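Local coordinates for protein polynucleotide 5'-triphosphatase (Acanthamoeba polyphaga mimivirus, PDB 3BGY) that removes the terminal phosphate from the 5'-triphosphate end of mRNA, as the N-terminal metalloenzyme domain of a multifunctional viral capping enzyme, at residues 27-31 and 215-221; 69-74 and 85-91; 172-178 and 190-196. Where two conformers were deposited one is given. Numbering follows the deposited sequence.

In the fold
Helix 17-32, near the N terminus, carries the first half of contact 1; its other half, 215-221, comes 184 residues later, so this contact closes a loop enclosing nearly the whole barrel. Within that loop, contact 2 pairs strand 66-77 with strand 83-88, and after it closes, contact 3 pairs strand 169-183 with strand 186-196. These two hairpins follow in series without crossing, yet join in space: strands 66-77 and 169-183 are neighbours in one antiparallel sheet, where Asp73 N lies 2.8 Å from Arg173 O. Their centres are about 10 Å apart, whereas contact 1 lies on the opposite side of the chain's centre.

Contact 1 (27-31 and 215-221); sequences LRDYS and LINKIDI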
loop_
_atom_site.group_PDB
_atom_site.type_symbol
_atom_site.label_atom_id
_atom_site.label_comp_id
_atom_site.label_asym_id
_atom_site.label_seq_id
_atom_site.Cartn_x
_atom_site.Cartn_y
_atom_site.Cartn_z
ATOM N N LEU A 27 -11.421 9.612 10.560
ATOM C CA LEU A 27 -10.321 9.486 11.538
ATOM C C LEU A 27 -10.775 8.791 12.816
ATOM O O LEU A 27 -10.019 8.023 13.413
ATOM C CB LEU A 27 -9.717 10.857 11.875
ATOM C CG LEU A 27 -8.795 11.446 10.818
ATOM C CD1 LEU A 27 -8.662 12.939 10.976
ATOM C CD2 LEU A 27 -7.444 10.759 10.883
ATOM N N ARG A 28 -12.008 9.072 13.230
ATOM C CA ARG A 28 -12.581 8.444 14.415
ATOM C C ARG A 28 -12.827 6.965 14.142
ATOM O O ARG A 28 -12.503 6.133 14.985
ATOM C CB ARG A 28 -13.895 9.119 14.814
ATOM C CG ARG A 28 -14.465 8.567 16.141
ATOM C CD ARG A 28 -15.733 9.302 16.567
ATOM N NE ARG A 28 -16.854 9.047 15.664
ATOM C CZ ARG A 28 -18.112 9.433 15.879
ATOM N NH1 ARG A 28 -18.440 10.110 16.976
ATOM N NH2 ARG A 28 -19.057 9.118 15.002
ATOM N N ASP A 29 -13.367 6.645 12.957
ATOM C CA ASP A 29 -13.625 5.246 12.585
ATOM C C ASP A 29 -12.337 4.449 12.521
ATOM O O ASP A 29 -12.291 3.297 12.985
ATOM C CB ASP A 29 -14.359 5.157 11.256
ATOM C CG ASP A 29 -15.804 5.604 11.354
ATOM O OD1 ASP A 29 -16.333 5.785 12.473
ATOM O OD2 ASP A 29 -16.415 5.796 10.296
ATOM N N TYR A 30 -11.282 5.096 12.011
ATOM C CA TYR A 30 -9.939 4.500 11.935
ATOM C C TYR A 30 -9.421 4.171 13.351
ATOM O O TYR A 30 -8.920 3.067 13.591
ATOM C CB TYR A 30 -8.968 5.463 11.210
ATOM C CG TYR A 30 -7.477 5.209 11.413
ATOM C CD1 TYR A 30 -6.867 4.006 10.948
ATOM C CD2 TYR A 30 -6.674 6.132 12.099
ATOM C CE1 TYR A 30 -5.525 3.754 11.159
ATOM C CE2 TYR A 30 -5.310 5.872 12.331
ATOM C CZ TYR A 30 -4.745 4.679 11.856
ATOM O OH TYR A 30 -3.436 4.385 12.118
ATOM N N SER A 31 -9.544 5.124 14.270
ATOM C CA SER A 31 -9.062 4.908 15.638
ATOM C C SER A 31 -9.820 3.849 16.412
ATOM O O SER A 31 -9.228 3.152 17.240
ATOM C CB SER A 31 -9.053 6.206 16.442
ATOM O OG SER A 31 -10.349 6.737 16.651
ATOM N N LEU A 215 -1.204 6.783 8.295
ATOM C CA LEU A 215 -1.239 6.958 9.751
ATOM C C LEU A 215 -0.843 5.650 10.453
ATOM O O LEU A 215 -1.087 4.541 9.937
ATOM C CB LEU A 215 -2.625 7.388 10.244
ATOM C CG LEU A 215 -3.024 8.773 9.731
ATOM C CD1 LEU A 215 -4.324 9.124 10.387
ATOM C CD2 LEU A 215 -1.992 9.840 10.032
ATOM N N ILE A 216 -0.189 5.821 11.598
ATOM C CA ILE A 216 0.223 4.724 12.490
ATOM C C ILE A 216 -0.770 4.797 13.675
ATOM O O ILE A 216 -1.190 3.767 14.221
ATOM C CB ILE A 216 1.696 4.907 12.971
ATOM C CG1 ILE A 216 2.661 4.791 11.794
ATOM C CG2 ILE A 216 2.073 3.872 14.081
ATOM C CD1 ILE A 216 4.088 5.249 12.109
ATOM N N ASN A 217 -1.128 6.022 14.073
ATOM C CA ASN A 217 -2.114 6.263 15.150
ATOM C C ASN A 217 -2.944 7.445 14.681
ATOM O O ASN A 217 -2.516 8.178 13.779
ATOM C CB ASN A 217 -1.456 6.665 16.468
ATOM C CG ASN A 217 -0.554 5.606 17.030
ATOM O OD1 ASN A 217 -0.991 4.486 17.301
ATOM N ND2 ASN A 217 0.719 5.937 17.181
ATOM N N LYS A 218 -4.137 7.605 15.256
ATOM C CA LYS A 218 -5.037 8.736 14.938
ATOM C C LYS A 218 -4.342 10.039 15.312
ATOM O O LYS A 218 -3.498 10.062 16.220
ATOM C CB LYS A 218 -6.330 8.622 15.777
ATOM C CG LYS A 218 -7.394 9.738 15.570
ATOM C CD LYS A 218 -8.336 9.929 16.794
ATOM C CE LYS A 218 -7.574 10.252 18.096
ATOM N NZ LYS A 218 -8.397 10.997 19.120
ATOM N N ILE A 219 -4.607 11.081 14.527
ATOM C CA ILE A 219 -4.087 12.422 14.791
ATOM C C ILE A 219 -5.252 13.376 14.540
ATOM O O ILE A 219 -6.230 12.999 13.908
ATOM C CB ILE A 219 -2.878 12.847 13.897
ATOM C CG1 ILE A 219 -3.206 12.798 12.394
ATOM C CG2 ILE A 219 -1.674 11.963 14.193
ATOM C CD1 ILE A 219 -2.093 13.279 11.499
ATOM N N ASP A 220 -5.116 14.599 15.034
ATOM C CA ASP A 220 -6.139 15.627 14.831
ATOM C C ASP A 220 -6.086 15.988 13.349
ATOM O O ASP A 220 -5.021 16.055 12.762
ATOM C CB ASP A 220 -5.774 16.853 15.663
ATOM C CG ASP A 220 -6.890 17.911 15.690
ATOM O OD1 ASP A 220 -6.913 18.790 14.815
ATOM O OD2 ASP A 220 -7.733 17.838 16.590
ATOM N N ILE A 221 -7.238 16.319 12.761
ATOM C CA ILE A 221 -7.250 16.699 11.347
ATOM C C ILE A 221 -6.401 17.936 11.023
ATOM O O ILE A 221 -5.895 18.085 9.905
ATOM C CB ILE A 221 -8.679 16.889 10.860
ATOM C CG1 ILE A 221 -8.713 16.966 9.326
ATOM C CG2 ILE A 221 -9.299 18.095 11.518
ATOM C CD1 ILE A 221 -10.089 17.052 8.753
#
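Residues 27-31 form a helical turn, with Ser31 N hydrogen-bonded to Leu27 O at 3.1 Å, while 215-221 leaves a strand, turns at Ile216 and runs on extended to Asp220, the N-cap of the next helix. The backbones come closest at Ser31 and Lys218, whose CA atoms are 5.6 Å apart. Leu27 and, three and four residues on, Tyr30 and Ser31 all point their CA-to-CB bonds toward the loop. Leu27 is the apolar wedge: its CD2 lies 3.6 Å from Leu215 CD1, and its CD1 4.0 Å from Ile221 CB. Tyr30, in the t rotamer, lays its ring along the bend of the loop, with CE2 3.7 Å from Leu215 CB and 3.6 Å from Lys218 N; its hydroxyl end reaches the Ile216 backbone. At the outer margin Ser31 CB meets Lys218 CB at 3.7 Å, while Ser31 OG turns back to hydrogen-bond Arg28 O at 2.8 Å within its own helix. The Lys218 chain passes Leu27 O, its CG 3.8 Å away, before its amine leads off. The contact lies beside the seam of the barrel, where Leu215 pairs through its backbone with Phe38 of strand 36-42. Leu27, Tyr30 and Leu215 all pack on the Phe38 side chain, and Ile221, opening helix 221-235, rests against Tyr20, Ile23 and Val24 of helix 17-32.

Contact 2 (69-74 and 85-91); sequences NNYLDI and RVSLFNQ
Ser87 OG donates a hydrogen bond to Asp73 OD1 at 2.6 Å (both chi1 m), linking a non-hydrogen-bonded pair (CA-CA 4.4 Å). Around it strands 69-74 and 85-88 (axes 4.6 Å apart at closest, antiparallel at 156°) exchange hydrogen bonds: Leu72 N to Leu88 O 3.0 Å, Leu88 N to Leu72 O 2.8 Å, Ile74 N to Val86 O 2.8 Å, Val86 N to Ile74 O 2.9 Å. Asp73 OD2 and Arg85 NH1 form a long salt bridge (4.0 Å), charges only, no N-H aimed at the oxygen. This hairpin belongs to the tunnel triphosphatase barrel; these charges probably line the tunnel, whereas Leu72 and Leu88 pack on helix 91-101. Past Leu88 the chain turns at Phe89 (phi/psi -100/-18), and Gln91 NE2 hydrogen-bonds Asn70 O (2.8 Å) and Phe89 O (2.9 Å), also bridged by water. Tyr71 (chi1 p) and Phe89 (chi1 m) form an offset stack, centroids 4.7 Å apart, planes at 24°, Tyr71 CB over the Phe89 ring face. On the helix side Ile74 CD1 touches Leu88 CD1 at 3.8 Å.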
loop_
_atom_site.group_PDB
_atom_site.type_symbol
_atom_site.label_atom_id
_atom_site.label_comp_id
_atom_site.label_asym_id
_atom_site.label_seq_id
_atom_site.Cartn_x
_atom_site.Cartn_y
_atom_site.Cartn_z
ATOM N N ASN A 69 12.705 -1.300 0.969
ATOM C CA ASN A 69 12.576 -2.715 0.601
ATOM C C ASN A 69 12.193 -2.895 -0.844
ATOM O O ASN A 69 11.458 -2.094 -1.385
ATOM C CB ASN A 69 11.444 -3.388 1.398
ATOM C CG ASN A 69 11.768 -3.586 2.859
ATOM O OD1 ASN A 69 12.654 -4.369 3.214
ATOM N ND2 ASN A 69 11.039 -2.892 3.718
ATOM N N ASN A 70 12.650 -3.995 -1.427
ATOM C CA ASN A 70 12.295 -4.404 -2.791
ATOM C C ASN A 70 11.429 -5.651 -2.504
ATOM O O ASN A 70 11.834 -6.537 -1.734
ATOM C CB ASN A 70 13.504 -4.870 -3.616
ATOM C CG ASN A 70 14.529 -3.796 -3.829
ATOM O OD1 ASN A 70 14.198 -2.685 -4.200
ATOM N ND2 ASN A 70 15.797 -4.139 -3.623
ATOM N N TYR A 71 10.217 -5.697 -3.039
ATOM C CA TYR A 71 9.343 -6.848 -2.811
ATOM C C TYR A 71 8.364 -7.077 -3.936
ATOM O O TYR A 71 8.056 -6.167 -4.684
ATOM C CB TYR A 71 8.588 -6.723 -1.474
ATOM C CG TYR A 71 7.663 -5.532 -1.325
ATOM C CD1 TYR A 71 8.164 -4.270 -0.971
ATOM C CD2 TYR A 71 6.275 -5.686 -1.445
ATOM C CE1 TYR A 71 7.286 -3.189 -0.731
ATOM C CE2 TYR A 71 5.390 -4.617 -1.200
ATOM C CZ TYR A 71 5.903 -3.379 -0.846
ATOM O OH TYR A 71 5.036 -2.331 -0.640
ATOM N N LEU A 72 7.849 -8.301 -4.016
ATOM C CA LEU A 72 6.870 -8.657 -5.033
ATOM C C LEU A 72 5.499 -8.912 -4.381
ATOM O O LEU A 72 5.372 -9.758 -3.480
ATOM C CB LEU A 72 7.322 -9.938 -5.777
ATOM C CG LEU A 72 6.315 -10.469 -6.798
ATOM C CD1 LEU A 72 6.150 -9.504 -7.929
ATOM C CD2 LEU A 72 6.729 -11.846 -7.305
ATOM N N ASP A 73 4.483 -8.156 -4.809
ATOM C CA ASP A 73 3.108 -8.350 -4.334
ATOM C C ASP A 73 2.348 -9.209 -5.326
ATOM O O ASP A 73 2.333 -8.911 -6.517
ATOM C CB ASP A 73 2.327 -7.028 -4.264
ATOM C CG ASP A 73 2.522 -6.290 -2.973
ATOM O OD1 ASP A 73 3.120 -6.846 -2.039
ATOM O OD2 ASP A 73 2.026 -5.150 -2.874
ATOM N N ILE A 74 1.677 -10.246 -4.826
ATOM C CA ILE A 74 0.876 -11.116 -5.686
ATOM C C ILE A 74 -0.515 -10.989 -5.115
ATOM O O ILE A 74 -0.776 -11.362 -3.970
ATOM C CB ILE A 74 1.335 -12.600 -5.659
ATOM C CG1 ILE A 74 2.794 -12.722 -6.086
ATOM C CG2 ILE A 74 0.527 -13.425 -6.669
ATOM C CD1 ILE A 74 3.742 -12.875 -4.933
ATOM N N ARG A 85 -3.765 -10.826 -0.684
ATOM C CA ARG A 85 -2.446 -10.414 -1.178
ATOM C C ARG A 85 -1.257 -10.923 -0.375
ATOM O O ARG A 85 -1.230 -10.795 0.838
ATOM C CB ARG A 85 -2.377 -8.879 -1.237
ATOM C CG ARG A 85 -1.066 -8.285 -1.811
ATOM C CD ARG A 85 -1.040 -6.781 -1.651
ATOM N NE ARG A 85 -0.950 -6.392 -0.246
ATOM C CZ ARG A 85 -0.984 -5.130 0.189
ATOM N NH1 ARG A 85 -1.102 -4.121 -0.666
ATOM N NH2 ARG A 85 -0.901 -4.875 1.485
ATOM N N VAL A 86 -0.287 -11.495 -1.079
ATOM C CA VAL A 86 0.938 -11.964 -0.457
ATOM C C VAL A 86 2.096 -11.061 -0.913
ATOM O O VAL A 86 2.246 -10.801 -2.116
ATOM C CB VAL A 86 1.234 -13.429 -0.840
ATOM C CG1 VAL A 86 2.635 -13.826 -0.431
ATOM C CG2 VAL A 86 0.221 -14.340 -0.179
ATOM N N SER A 87 2.900 -10.574 0.032
ATOM C CA SER A 87 4.073 -9.769 -0.306
ATOM C C SER A 87 5.315 -10.603 0.017
ATOM O O SER A 87 5.481 -11.014 1.161
ATOM C CB SER A 87 4.110 -8.481 0.522
ATOM O OG SER A 87 2.893 -7.762 0.375
ATOM N N LEU A 88 6.154 -10.831 -0.982
ATOM C CA LEU A 88 7.394 -11.613 -0.819
ATOM C C LEU A 88 8.563 -10.652 -0.706
ATOM O O LEU A 88 8.869 -9.942 -1.667
ATOM C CB LEU A 88 7.581 -12.542 -2.013
ATOM C CG LEU A 88 6.495 -13.590 -2.247
ATOM C CD1 LEU A 88 6.845 -14.427 -3.480
ATOM C CD2 LEU A 88 6.362 -14.502 -1.017
ATOM N N PHE A 89 9.236 -10.668 0.454
ATOM C CA PHE A 89 10.362 -9.766 0.713
ATOM C C PHE A 89 11.736 -10.395 0.528
ATOM O O PHE A 89 12.742 -9.693 0.428
ATOM C CB PHE A 89 10.262 -9.171 2.128
ATOM C CG PHE A 89 9.153 -8.168 2.285
ATOM C CD1 PHE A 89 7.855 -8.595 2.619
ATOM C CD2 PHE A 89 9.400 -6.786 2.139
ATOM C CE1 PHE A 89 6.810 -7.666 2.800
ATOM C CE2 PHE A 89 8.350 -5.845 2.328
ATOM C CZ PHE A 89 7.060 -6.284 2.656
ATOM N N ASN A 90 11.790 -11.723 0.518
ATOM C CA ASN A 90 13.086 -12.391 0.347
ATOM C C ASN A 90 13.423 -12.444 -1.158
ATOM O O ASN A 90 12.701 -13.056 -1.922
ATOM C CB ASN A 90 13.011 -13.781 0.978
ATOM C CG ASN A 90 14.301 -14.551 0.836
ATOM O OD1 ASN A 90 14.541 -15.171 -0.190
ATOM N ND2 ASN A 90 15.152 -14.479 1.849
ATOM N N GLN A 91 14.535 -11.817 -1.557
ATOM C CA GLN A 91 14.939 -11.751 -2.972
ATOM C C GLN A 91 15.170 -13.078 -3.675
ATOM O O GLN A 91 14.802 -13.227 -4.840
ATOM C CB GLN A 91 16.131 -10.799 -3.168
ATOM C CG GLN A 91 15.996 -9.431 -2.467
ATOM C CD GLN A 91 14.763 -8.644 -2.897
ATOM O OE1 GLN A 91 14.612 -8.296 -4.075
ATOM N NE2 GLN A 91 13.851 -8.400 -1.947
HETATM O O HOH W 1 13.135 -6.904 0.785
#

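Contact 3 (172-178 and 190-196); sequences YRYKTRY and ITDVKSS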
loop_
_atom_site.group_PDB
_atom_site.type_symbol
_atom_site.label_atom_id
_atom_site.label_comp_id
_atom_site.label_asym_id
_atom_site.label_seq_id
_atom_site.Cartn_x
_atom_site.Cartn_y
_atom_site.Cartn_z
ATOM N N TYR A 172 0.314 -8.696 -10.392
ATOM C CA TYR A 172 1.680 -8.676 -9.865
ATOM C C TYR A 172 2.211 -7.270 -9.812
ATOM O O TYR A 172 2.008 -6.499 -10.743
ATOM C CB TYR A 172 2.615 -9.487 -10.755
ATOM C CG TYR A 172 2.135 -10.899 -10.951
ATOM C CD1 TYR A 172 2.437 -11.893 -10.003
ATOM C CD2 TYR A 172 1.304 -11.241 -12.045
ATOM C CE1 TYR A 172 1.926 -13.191 -10.134
ATOM C CE2 TYR A 172 0.773 -12.570 -12.185
ATOM C CZ TYR A 172 1.102 -13.519 -11.220
ATOM O OH TYR A 172 0.635 -14.795 -11.325
ATOM N N ARG A 173 2.791 -6.903 -8.673
ATOM C CA ARG A 173 3.392 -5.582 -8.543
ATOM C C ARG A 173 4.746 -5.752 -7.891
ATOM O O ARG A 173 4.821 -6.250 -6.779
ATOM C CB ARG A 173 2.527 -4.631 -7.708
ATOM C CG ARG A 173 1.269 -4.186 -8.432
ATOM C CD ARG A 173 0.466 -3.182 -7.647
ATOM N NE ARG A 173 -0.675 -2.739 -8.446
ATOM C CZ ARG A 173 -1.873 -2.426 -7.959
ATOM N NH1 ARG A 173 -2.115 -2.500 -6.655
ATOM N NH2 ARG A 173 -2.857 -2.101 -8.792
ATOM N N TYR A 174 5.800 -5.381 -8.609
ATOM C CA TYR A 174 7.155 -5.440 -8.075
ATOM C C TYR A 174 7.413 -4.014 -7.607
ATOM O O TYR A 174 7.366 -3.041 -8.400
ATOM C CB TYR A 174 8.186 -5.846 -9.128
ATOM C CG TYR A 174 9.567 -6.025 -8.521
ATOM C CD1 TYR A 174 9.812 -7.043 -7.595
ATOM C CD2 TYR A 174 10.617 -5.124 -8.816
ATOM C CE1 TYR A 174 11.074 -7.168 -6.955
ATOM C CE2 TYR A 174 11.892 -5.244 -8.184
ATOM C CZ TYR A 174 12.105 -6.265 -7.261
ATOM O OH TYR A 174 13.351 -6.372 -6.667
ATOM N N LYS A 175 7.756 -3.897 -6.335
ATOM C CA LYS A 175 7.927 -2.579 -5.726
ATOM C C LYS A 175 9.241 -2.297 -5.048
ATOM O O LYS A 175 9.813 -3.208 -4.443
ATOM C CB LYS A 175 6.850 -2.448 -4.650
ATOM C CG LYS A 175 5.406 -2.382 -5.192
ATOM C CD LYS A 175 4.408 -2.208 -4.060
ATOM C CE LYS A 175 2.995 -2.102 -4.583
ATOM N NZ LYS A 175 2.025 -1.832 -3.484
ATOM N N THR A 176 9.712 -1.045 -5.169
ATOM C CA THR A 176 10.894 -0.572 -4.439
ATOM C C THR A 176 10.268 0.554 -3.624
ATOM O O THR A 176 9.906 1.612 -4.168
ATOM C CB THR A 176 12.046 -0.076 -5.345
ATOM O OG1 THR A 176 12.519 -1.185 -6.120
ATOM C CG2 THR A 176 13.222 0.456 -4.478
ATOM N N ARG A 177 10.234 0.339 -2.324
ATOM C CA ARG A 177 9.612 1.293 -1.428
ATOM C C ARG A 177 10.613 1.903 -0.474
ATOM O O ARG A 177 11.625 1.291 -0.130
ATOM C CB ARG A 177 8.504 0.566 -0.649
ATOM C CG ARG A 177 7.636 1.418 0.305
ATOM C CD ARG A 177 6.602 0.559 1.021
ATOM N NE ARG A 177 7.212 -0.499 1.832
ATOM C CZ ARG A 177 6.537 -1.455 2.477
ATOM N NH1 ARG A 177 5.214 -1.513 2.419
ATOM N NH2 ARG A 177 7.188 -2.351 3.203
ATOM N N TYR A 178 10.392 3.177 -0.188
ATOM C CA TYR A 178 11.174 3.895 0.806
ATOM C C TYR A 178 10.106 4.386 1.781
ATOM O O TYR A 178 9.122 5.004 1.359
ATOM C CB TYR A 178 11.919 5.086 0.209
ATOM C CG TYR A 178 12.920 4.724 -0.844
ATOM C CD1 TYR A 178 12.511 4.545 -2.177
ATOM C CD2 TYR A 178 14.271 4.519 -0.519
ATOM C CE1 TYR A 178 13.432 4.155 -3.188
ATOM C CE2 TYR A 178 15.210 4.122 -1.517
ATOM C CZ TYR A 178 14.779 3.943 -2.846
ATOM O OH TYR A 178 15.669 3.529 -3.818
ATOM N N ILE A 190 7.016 6.126 -0.315
ATOM C CA ILE A 190 7.192 6.531 -1.716
ATOM C C ILE A 190 7.655 5.273 -2.413
ATOM O O ILE A 190 8.674 4.677 -2.032
ATOM C CB ILE A 190 8.153 7.760 -1.885
ATOM C CG1 ILE A 190 8.303 8.162 -3.350
ATOM C CG2 ILE A 190 9.514 7.487 -1.352
ATOM C CD1 ILE A 190 7.210 8.951 -3.933
ATOM N N THR A 191 6.985 4.943 -3.512
ATOM C CA THR A 191 7.250 3.659 -4.160
ATOM C C THR A 191 7.377 3.700 -5.670
ATOM O O THR A 191 6.636 4.409 -6.341
ATOM C CB THR A 191 6.082 2.685 -3.818
ATOM O OG1 THR A 191 5.821 2.683 -2.409
ATOM C CG2 THR A 191 6.418 1.249 -4.198
ATOM N N ASP A 192 8.367 2.957 -6.179
ATOM C CA ASP A 192 8.591 2.785 -7.621
ATOM C C ASP A 192 7.859 1.443 -7.842
ATOM O O ASP A 192 8.260 0.407 -7.284
ATOM C CB ASP A 192 10.103 2.670 -7.870
ATOM C CG ASP A 192 10.457 2.182 -9.278
ATOM O OD1 ASP A 192 9.683 1.426 -9.901
ATOM O OD2 ASP A 192 11.557 2.522 -9.749
ATOM N N VAL A 193 6.774 1.454 -8.620
ATOM C CA VAL A 193 5.971 0.235 -8.795
ATOM C C VAL A 193 5.925 -0.241 -10.244
ATOM O O VAL A 193 5.626 0.543 -11.152
ATOM C CB VAL A 193 4.465 0.485 -8.366
ATOM C CG1 VAL A 193 3.611 -0.797 -8.470
ATOM C CG2 VAL A 193 4.340 1.090 -6.999
ATOM N N LYS A 194 6.166 -1.542 -10.451
ATOM C CA LYS A 194 6.063 -2.156 -11.790
ATOM C C LYS A 194 4.846 -3.070 -11.691
ATOM O O LYS A 194 4.837 -4.003 -10.896
ATOM C CB LYS A 194 7.349 -2.908 -12.163
ATOM C CG LYS A 194 8.476 -1.920 -12.572
ATOM C CD LYS A 194 9.797 -2.630 -12.800
ATOM C CE LYS A 194 10.945 -1.645 -13.032
ATOM N NZ LYS A 194 10.614 -0.601 -14.071
ATOM N N SER A 195 3.821 -2.787 -12.488
ATOM C CA SER A 195 2.584 -3.564 -12.461
ATOM C C SER A 195 2.328 -4.339 -13.745
ATOM O O SER A 195 2.705 -3.895 -14.833
ATOM C CB SER A 195 1.387 -2.642 -12.192
ATOM O OG SER A 195 1.562 -1.913 -10.990
ATOM N N SER A 196 1.755 -5.529 -13.587
ATOM C CA SER A 196 1.396 -6.394 -14.715
ATOM C C SER A 196 0.404 -7.507 -14.369
ATOM O O SER A 196 0.398 -8.019 -13.240
ATOM C CB SER A 196 2.658 -7.057 -15.295
ATOM O OG SER A 196 2.338 -7.856 -16.431
HETATM O O HOH W 2 9.726 -1.471 -9.154
#
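In the antiparallel hairpin of strands 169-183 and 186-196, part of the tunnel triphosphatase barrel, Tyr172 N hydrogen-bonds Ser196 O at 2.9 Å, and Ser196 N returns to Tyr172 O at 3.0 Å. The strands run at 165°, and the same reciprocal pair of hydrogen bonds recurs at every second residue. Arg173, facing Ser195 across a non-hydrogen-bonded pair, points to the other side of the sheet; its CG lies 3.4 Å from Ser195 OG and its CD 4.0 Å from Val193 CG1. Tyr174 and Lys194 trade backbone hydrogen bonds of 2.8 Å each way, and Lys194 NZ then reaches Val205 O and Ser207. Lys175 CB rests on Thr191 CG2 at 3.7 Å, and its amine makes a weak, long ion pair with Asp73 of strand 66-77. With Arg173 and Arg177 it forms a basic row on one face, consistent with the phosphate-handling tunnel of this fold. Thr176 pairs with Asp192, 2.9 Å in both directions, and its hydroxyl hydrogen-bonds Asn70. Arg177 CG comes within 3.5 Å of Thr191 OG1. At Tyr178 the hydrogen bonds Tyr178 N to Ile190 O and Ile190 N to Tyr178 O are both 2.9 Å, and Tyr178 CB packs 3.7 Å from Ile190 CG2.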